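Local coordinates for protein flavin prenyltransferase UbiX (Methanocaldococcus jannaschii, PDB 6M8V) that probably prenylates FMN, joining a dimethylallyl group from dimethylallyl phosphate to the flavin to make the prenyl-FMN cofactor of UbiD decarboxylases, at residues Glu28-Ile33 against Ala56-Glu61; Ala78-Pro83 against Lys114-Pro119. One frame throughout, in Å; residues are numbered along the deposited sequence. Where two conformers were deposited one is given.

Contact 1: Glu28-Ile33 against Ala56-Glu61; sequences EVNLII and ATDYYE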
ATOM      1  N   GLU A  28     -27.065  29.200  14.684  1.00 43.63           N
ATOM      2  CA  GLU A  28     -26.110  29.709  15.662  1.00 45.95           C
ATOM      3  C   GLU A  28     -24.713  29.537  15.081  1.00 41.55           C
ATOM      4  O   GLU A  28     -24.249  28.411  14.878  1.00 40.68           O
ATOM      5  CB  GLU A  28     -26.246  28.978  16.995  1.00 50.31           C
ATOM      6  CG  GLU A  28     -25.439  29.609  18.126  1.00 57.63           C
ATOM      7  CD  GLU A  28     -25.368  28.733  19.364  1.00 63.16           C
ATOM      8  OE1 GLU A  28     -24.444  28.928  20.185  1.00 65.33           O
ATOM      9  OE2 GLU A  28     -26.234  27.847  19.514  1.00 61.99           O
ATOM     10  N   VAL A  29     -24.042  30.649  14.808  1.00 36.16           N
ATOM     11  CA  VAL A  29     -22.785  30.646  14.076  1.00 36.47           C
ATOM     12  C   VAL A  29     -21.670  31.060  15.024  1.00 39.01           C
ATOM     13  O   VAL A  29     -21.721  32.143  15.621  1.00 41.28           O
ATOM     14  CB  VAL A  29     -22.848  31.572  12.854  1.00 40.14           C
ATOM     15  CG1 VAL A  29     -21.485  31.667  12.190  1.00 43.13           C
ATOM     16  CG2 VAL A  29     -23.899  31.070  11.870  1.00 37.26           C
ATOM     17  N   ASN A  30     -20.670  30.197  15.166  1.00 34.22           N
ATOM     18  CA  ASN A  30     -19.425  30.538  15.840  1.00 36.49           C
ATOM     19  C   ASN A  30     -18.345  30.766  14.791  1.00 36.19           C
ATOM     20  O   ASN A  30     -18.225  29.999  13.832  1.00 37.69           O
ATOM     21  CB  ASN A  30     -19.001  29.438  16.814  1.00 37.65           C
ATOM     22  CG  ASN A  30     -19.935  29.322  18.006  1.00 41.08           C
ATOM     23  OD1 ASN A  30     -21.117  29.641  17.914  1.00 54.98           O
ATOM     24  ND2 ASN A  30     -19.405  28.859  19.132  1.00 36.18           N
ATOM     25  N   LEU A  31     -17.572  31.834  14.970  1.00 32.12           N
ATOM     26  CA  LEU A  31     -16.628  32.293  13.964  1.00 31.03           C
ATOM     27  C   LEU A  31     -15.217  32.304  14.526  1.00 30.64           C
ATOM     28  O   LEU A  31     -14.990  32.749  15.655  1.00 30.79           O
ATOM     29  CB  LEU A  31     -17.000  33.693  13.471  1.00 32.71           C
ATOM     30  CG  LEU A  31     -16.135  34.381  12.413  1.00 34.29           C
ATOM     31  CD1 LEU A  31     -16.138  33.612  11.098  1.00 30.11           C
ATOM     32  CD2 LEU A  31     -16.636  35.797  12.201  1.00 31.68           C
ATOM     33  N   ILE A  32     -14.275  31.798  13.733  1.00 28.84           N
ATOM     34  CA  ILE A  32     -12.849  31.900  14.019  1.00 28.43           C
ATOM     35  C   ILE A  32     -12.162  32.406  12.759  1.00 30.10           C
ATOM     36  O   ILE A  32     -12.444  31.921  11.658  1.00 31.08           O
ATOM     37  CB  ILE A  32     -12.243  30.551  14.455  1.00 27.72           C
ATOM     38  CG1 ILE A  32     -13.154  29.837  15.456  1.00 28.16           C
ATOM     39  CG2 ILE A  32     -10.851  30.760  15.038  1.00 27.60           C
ATOM     40  CD1 ILE A  32     -12.833  28.360  15.634  1.00 27.49           C
ATOM     41  N   ILE A  33     -11.268  33.379  12.919  1.00 33.33           N
ATOM     42  CA  ILE A  33     -10.540  33.981  11.806  1.00 33.04           C
ATOM     43  C   ILE A  33      -9.055  33.924  12.136  1.00 30.17           C
ATOM     44  O   ILE A  33      -8.625  34.460  13.166  1.00 32.60           O
ATOM     45  CB  ILE A  33     -10.987  35.431  11.537  1.00 28.97           C
ATOM     46  CG1 ILE A  33     -12.505  35.500  11.346  1.00 29.45           C
ATOM     47  CG2 ILE A  33     -10.280  35.994  10.314  1.00 28.76           C
ATOM     48  CD1 ILE A  33     -13.057  36.917  11.237  1.00 33.09           C
ATOM     49  N   ALA A  56     -21.424  37.039  13.387  1.00 46.01           N
ATOM     50  CA  ALA A  56     -21.514  35.740  14.033  1.00 48.56           C
ATOM     51  C   ALA A  56     -22.140  35.868  15.413  1.00 46.56           C
ATOM     52  O   ALA A  56     -22.034  36.908  16.068  1.00 45.80           O
ATOM     53  CB  ALA A  56     -20.132  35.094  14.155  1.00 43.89           C
ATOM     54  N   THR A  57     -22.789  34.787  15.853  1.00 50.92           N
ATOM     55  CA  THR A  57     -23.328  34.741  17.207  1.00 52.06           C
ATOM     56  C   THR A  57     -22.229  34.665  18.259  1.00 51.63           C
ATOM     57  O   THR A  57     -22.469  35.020  19.416  1.00 51.53           O
ATOM     58  CB  THR A  57     -24.275  33.549  17.359  1.00 52.58           C
ATOM     59  OG1 THR A  57     -25.085  33.429  16.184  1.00 59.89           O
ATOM     60  CG2 THR A  57     -25.181  33.734  18.571  1.00 50.51           C
ATOM     61  N   ASP A  58     -21.035  34.203  17.889  1.00 52.22           N
ATOM     62  CA  ASP A  58     -19.895  34.171  18.793  1.00 48.68           C
ATOM     63  C   ASP A  58     -18.617  34.217  17.974  1.00 48.64           C
ATOM     64  O   ASP A  58     -18.583  33.762  16.827  1.00 48.47           O
ATOM     65  CB  ASP A  58     -19.898  32.920  19.676  1.00 50.06           C
ATOM     66  CG  ASP A  58     -20.731  33.090  20.923  1.00 58.01           C
ATOM     67  OD1 ASP A  58     -20.701  34.193  21.512  1.00 66.21           O
ATOM     68  OD2 ASP A  58     -21.416  32.119  21.313  1.00 54.22           O
ATOM     69  N   TYR A  59     -17.565  34.765  18.575  1.00 42.35           N
ATOM     70  CA  TYR A  59     -16.251  34.824  17.955  1.00 41.86           C
ATOM     71  C   TYR A  59     -15.207  34.347  18.951  1.00 42.74           C
ATOM     72  O   TYR A  59     -15.319  34.612  20.150  1.00 41.95           O
ATOM     73  CB  TYR A  59     -15.905  36.245  17.476  1.00 42.54           C
ATOM     74  CG  TYR A  59     -14.497  36.369  16.935  1.00 42.28           C
ATOM     75  CD1 TYR A  59     -14.204  36.011  15.626  1.00 41.99           C
ATOM     76  CD2 TYR A  59     -13.458  36.826  17.739  1.00 42.51           C
ATOM     77  CE1 TYR A  59     -12.914  36.108  15.125  1.00 41.90           C
ATOM     78  CE2 TYR A  59     -12.165  36.931  17.248  1.00 43.64           C
ATOM     79  CZ  TYR A  59     -11.899  36.568  15.941  1.00 45.04           C
ATOM     80  OH  TYR A  59     -10.618  36.670  15.444  1.00 47.35           O
ATOM     81  N   TYR A  60     -14.196  33.634  18.453  1.00 40.89           N
ATOM     82  CA  TYR A  60     -13.068  33.222  19.274  1.00 40.74           C
ATOM     83  C   TYR A  60     -11.777  33.433  18.497  1.00 46.50           C
ATOM     84  O   TYR A  60     -11.731  33.219  17.282  1.00 43.60           O
ATOM     85  CB  TYR A  60     -13.186  31.757  19.709  1.00 40.32           C
ATOM     86  CG  TYR A  60     -14.426  31.442  20.510  1.00 40.92           C
ATOM     87  CD1 TYR A  60     -14.502  31.746  21.869  1.00 43.21           C
ATOM     88  CD2 TYR A  60     -15.521  30.833  19.914  1.00 40.56           C
ATOM     89  CE1 TYR A  60     -15.639  31.452  22.605  1.00 41.75           C
ATOM     90  CE2 TYR A  60     -16.656  30.536  20.639  1.00 41.77           C
ATOM     91  CZ  TYR A  60     -16.713  30.848  21.982  1.00 44.92           C
ATOM     92  OH  TYR A  60     -17.850  30.549  22.696  1.00 51.21           O
ATOM     93  N   GLU A  61     -10.736  33.862  19.203  1.00 42.84           N
ATOM     94  CA  GLU A  61      -9.433  34.023  18.579  1.00 41.05           C
ATOM     95  C   GLU A  61      -8.848  32.657  18.237  1.00 40.40           C
ATOM     96  O   GLU A  61      -9.085  31.665  18.932  1.00 40.15           O
ATOM     97  CB  GLU A  61      -8.492  34.792  19.506  1.00 41.91           C
ATOM     98  CG  GLU A  61      -7.569  35.773  18.793  1.00 50.76           C
ATOM     99  CD  GLU A  61      -8.323  36.779  17.943  1.00 53.35           C
ATOM    100  OE1 GLU A  61      -8.384  36.592  16.712  1.00 58.48           O
ATOM    101  OE2 GLU A  61      -8.850  37.759  18.504  1.00 59.93           O
TER
HETATM  102  O   HOH W   1     -19.518  28.863  21.877  1.00 49.03           O

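Contact 2: Ala78-Pro83 against Lys114-Pro119; sequences AVVVVP and KLIIMP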
ATOM      1  N   ALA A  78     -21.738  21.355  12.809  1.00 26.94           N
ATOM      2  CA  ALA A  78     -20.961  21.346  11.579  1.00 21.66           C
ATOM      3  C   ALA A  78     -19.845  22.373  11.661  1.00 23.95           C
ATOM      4  O   ALA A  78     -19.961  23.392  12.350  1.00 27.09           O
ATOM      5  CB  ALA A  78     -21.846  21.632  10.359  1.00 17.86           C
ATOM      6  N   VAL A  79     -18.764  22.087  10.941  1.00 22.27           N
ATOM      7  CA  VAL A  79     -17.646  23.002  10.761  1.00 19.50           C
ATOM      8  C   VAL A  79     -17.521  23.300   9.277  1.00 18.05           C
ATOM      9  O   VAL A  79     -17.617  22.390   8.446  1.00 22.16           O
ATOM     10  CB  VAL A  79     -16.327  22.409  11.298  1.00 19.74           C
ATOM     11  CG1 VAL A  79     -15.196  23.418  11.168  1.00 17.33           C
ATOM     12  CG2 VAL A  79     -16.499  21.979  12.730  1.00 19.24           C
ATOM     13  N   VAL A  80     -17.315  24.568   8.941  1.00 21.81           N
ATOM     14  CA  VAL A  80     -17.043  24.975   7.570  1.00 17.29           C
ATOM     15  C   VAL A  80     -15.752  25.775   7.570  1.00 21.33           C
ATOM     16  O   VAL A  80     -15.675  26.834   8.203  1.00 19.53           O
ATOM     17  CB  VAL A  80     -18.184  25.801   6.954  1.00 24.60           C
ATOM     18  CG1 VAL A  80     -17.935  25.994   5.458  1.00 17.47           C
ATOM     19  CG2 VAL A  80     -19.522  25.118   7.190  1.00 22.96           C
ATOM     20  N   VAL A  81     -14.743  25.270   6.872  1.00 22.91           N
ATOM     21  CA  VAL A  81     -13.481  25.971   6.692  1.00 16.68           C
ATOM     22  C   VAL A  81     -13.539  26.604   5.307  1.00 20.03           C
ATOM     23  O   VAL A  81     -13.407  25.916   4.290  1.00 16.17           O
ATOM     24  CB  VAL A  81     -12.283  25.033   6.854  1.00 19.82           C
ATOM     25  CG1 VAL A  81     -10.992  25.834   6.923  1.00 18.45           C
ATOM     26  CG2 VAL A  81     -12.455  24.180   8.102  1.00 16.07           C
ATOM     27  N   VAL A  82     -13.754  27.917   5.271  1.00 22.04           N
ATOM     28  CA  VAL A  82     -13.945  28.641   4.016  1.00 18.44           C
ATOM     29  C   VAL A  82     -13.281  30.012   4.098  1.00 24.58           C
ATOM     30  O   VAL A  82     -13.583  30.795   5.010  1.00 22.07           O
ATOM     31  CB  VAL A  82     -15.437  28.780   3.672  1.00 20.15           C
ATOM     32  CG1 VAL A  82     -16.223  29.318   4.867  1.00 21.79           C
ATOM     33  CG2 VAL A  82     -15.609  29.688   2.472  1.00 23.01           C
ATOM     34  N   PRO A  83     -12.327  30.323   3.211  1.00 29.29           N
ATOM     35  CA  PRO A  83     -11.683  29.321   2.361  1.00 25.68           C
ATOM     36  C   PRO A  83     -10.661  28.535   3.180  1.00 26.78           C
ATOM     37  O   PRO A  83     -10.329  28.965   4.285  1.00 16.72           O
ATOM     38  CB  PRO A  83     -11.008  30.168   1.285  1.00 24.17           C
ATOM     39  CG  PRO A  83     -10.674  31.439   1.997  1.00 23.51           C
ATOM     40  CD  PRO A  83     -11.820  31.680   2.944  1.00 28.86           C
ATOM     41  N   LYS A 114     -20.187  16.867  11.185  1.00 19.52           N
ATOM     42  CA  LYS A 114     -19.980  17.208   9.784  1.00 21.70           C
ATOM     43  C   LYS A 114     -18.853  18.227   9.626  1.00 27.51           C
ATOM     44  O   LYS A 114     -18.831  19.262  10.298  1.00 23.55           O
ATOM     45  CB  LYS A 114     -21.275  17.751   9.187  1.00 20.18           C
ATOM     46  CG  LYS A 114     -21.149  18.235   7.757  1.00 27.28           C
ATOM     47  CD  LYS A 114     -22.508  18.583   7.176  1.00 34.19           C
ATOM     48  CE  LYS A 114     -23.367  17.342   6.990  1.00 36.99           C
ATOM     49  NZ  LYS A 114     -24.710  17.699   6.448  1.00 37.39           N
ATOM     50  N   LEU A 115     -17.917  17.934   8.723  1.00 22.77           N
ATOM     51  CA  LEU A 115     -16.776  18.800   8.458  1.00 17.87           C
ATOM     52  C   LEU A 115     -16.729  19.107   6.969  1.00 14.97           C
ATOM     53  O   LEU A 115     -16.602  18.192   6.143  1.00 14.49           O
ATOM     54  CB  LEU A 115     -15.469  18.141   8.919  1.00 18.63           C
ATOM     55  CG  LEU A 115     -14.138  18.820   8.567  1.00 17.91           C
ATOM     56  CD1 LEU A 115     -14.080  20.234   9.129  1.00 15.19           C
ATOM     57  CD2 LEU A 115     -12.951  17.986   9.071  1.00 14.21           C
ATOM     58  N   ILE A 116     -16.827  20.389   6.632  1.00 15.36           N
ATOM     59  CA  ILE A 116     -16.743  20.880   5.260  1.00 15.26           C
ATOM     60  C   ILE A 116     -15.489  21.728   5.136  1.00 15.25           C
ATOM     61  O   ILE A 116     -15.285  22.656   5.927  1.00 15.68           O
ATOM     62  CB  ILE A 116     -17.979  21.712   4.880  1.00 23.24           C
ATOM     63  CG1 ILE A 116     -19.266  20.903   5.066  1.00 24.49           C
ATOM     64  CG2 ILE A 116     -17.836  22.255   3.457  1.00 15.67           C
ATOM     65  CD1 ILE A 116     -20.536  21.732   4.896  1.00 22.33           C
ATOM     66  N   ILE A 117     -14.661  21.429   4.140  1.00 16.13           N
ATOM     67  CA  ILE A 117     -13.465  22.218   3.863  1.00 20.68           C
ATOM     68  C   ILE A 117     -13.512  22.660   2.412  1.00 14.70           C
ATOM     69  O   ILE A 117     -13.939  21.902   1.535  1.00 14.40           O
ATOM     70  CB  ILE A 117     -12.166  21.436   4.159  1.00 20.35           C
ATOM     71  CG1 ILE A 117     -12.083  20.179   3.299  1.00 26.60           C
ATOM     72  CG2 ILE A 117     -12.099  21.056   5.629  1.00 28.58           C
ATOM     73  CD1 ILE A 117     -10.702  19.547   3.276  1.00 30.18           C
ATOM     74  N   MET A 118     -13.069  23.890   2.156  1.00 15.17           N
ATOM     75  CA  MET A 118     -13.108  24.497   0.824  1.00 16.45           C
ATOM     76  C   MET A 118     -11.710  24.958   0.436  1.00 20.00           C
ATOM     77  O   MET A 118     -11.402  26.158   0.477  1.00 15.82           O
ATOM     78  CB  MET A 118     -14.103  25.659   0.798  1.00 17.38           C
ATOM     79  CG  MET A 118     -15.408  25.308   1.489  1.00 23.52           C
ATOM     80  SD  MET A 118     -16.757  26.432   1.123  1.00 24.03           S
ATOM     81  CE  MET A 118     -16.959  26.200  -0.643  1.00 21.26           C
ATOM     82  N   PRO A 119     -10.834  24.032   0.045  1.00 16.32           N
ATOM     83  CA  PRO A 119      -9.454  24.415  -0.289  0.52 19.08           C
ATOM     84  C   PRO A 119      -9.404  25.251  -1.562  1.00 22.14           C
ATOM     85  O   PRO A 119      -9.965  24.875  -2.592  1.00 25.41           O
ATOM     86  CB  PRO A 119      -8.745  23.067  -0.466  0.52 13.55           C
ATOM     87  CG  PRO A 119      -9.838  22.124  -0.833  0.52 14.99           C
ATOM     88  CD  PRO A 119     -11.063  22.584  -0.103  0.52 15.32           C
TER

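Contact 1: Glu28-Ile33 against Ala56-Glu61
Strand 58-61 is the outermost strand within this chain at one side of a Rossmann-like parallel sheet, and strand 28-33 is its inner neighbour; helices 35-45 and 50-53 lie on the connection between them. The axis angle of 24° and backbone bonds running in alternate directions establish parallel pairing: Asp58 N gives to Val29 O, Leu31 N to Asp58 O, and Tyr60 N to Leu31 O, the last at 3.0 Å and nearly along the C=O axis. Ahead of the strand, Thr57 OG1, set beside its own backbone N, accepts a nearly straight bond from Val29 N.

On the sheet face of Leu31 and Ile33, the Tyr59 ring, with CG anti to its backbone N, reaches along the neighbouring strand. Ile33 crosses it at about a right angle, CG1 lying 3.8 Å from Tyr59 CE1 at the ring edge, while Leu31 crosses obliquely. Leu31 CB is pressed tightly on Ala56 CB at 3.5 Å. Tyr59 OH donates to Glu61 OE1, which also forms a salt bridge with Lys38 of helix 35-45.

The face of Asn30 and Ile32 differs. Asn30 runs alongside both Asp58 and Tyr60, its amide plane turned 88° from the carboxylate and 46° from the ring. Its OD1 is buried without a partner in the model. Its ND2 lies in the plane of the Tyr60 ring, at the edge near CE2, and donates to a water 2.7 Å away that also hydrogen-bonds Tyr60 OH.

Contact 2: Ala78-Pro83 against Lys114-Pro119
Val79, Val81, Leu115 and Ile117 form the apolar centre on one face of two adjoining parallel strands. Val79 and Leu115 lie side by side and point the same way, so that Leu115 CD1 fits against Val79 CB at 3.8 Å. Farther along, Val81 and Ile117 touch branch to branch, CG2 to CG2 at 4.0 Å; Ile117 sends CG1 into the crowded position between its backbone N and carbonyl carbon (chi1 60°), which leaves CG2, anti to the carbonyl carbon, to meet Val81. Ala78, Val80 and Ile116 occupy the other face, where Val80 CG2 meets Ile116 CD1 at 4.2 Å.

Where the chain turns a corner at Val82 and Pro83, Met118 carries the contact. Its CG is anti to the carbonyl carbon, and its chain runs beside Val82, bringing SD within 3.7 Å of Val82 CG2. An alanine in place of Met118 would probably loosen the packing at the corner, because the sulfur contact with Val82 and the packing on Met122 of the second subunit go with the side chain.

The backbone ladder is regular: Val79 N to Lys114 O, Ile116 N to Val79 O and Val81 N to Ile116 O lie in the carbonyl planes, the last 2.8 Å long at 169°. Met118 N to Val81 O is more bent, at 137°. A cis peptide precedes Pro83, whose O accepts from Thr8 OG1, a residue of the FMN pocket. At the other end Lys114 NZ reaches Ile170 O.

Helix 100-110 covers the Val79-Leu115 face, helices 156-171 and 13-22 cover that of Val80 and Ile116, and strand 2-7 pairs with the other edge of strand 78-84.

Both contacts are neighbouring-strand pairs of one parallel sheet, whose order is 58-61, 28-33, 2-7, 78-84, 114-119, 141-142. Strand 2-7 separates them, bonding to 28-33 on one side and 78-84 on the other; the contact centres are 14 Å apart, and their nearest atoms, about 7 Å apart, do not touch. Along the chain they come in series: contact 1 closes at Glu61 before contact 2 opens at Ala78. Helix 100-110 reaches both, touching Ile32 and Tyr60 as well as Val79 and Leu115. Contact 1 lies toward the sheet margin and contact 2 in the buried middle, and the strands 28-33, 78-84 and 114-119 lead into FMN-pocket residues Ser34, Ser85 and Arg120.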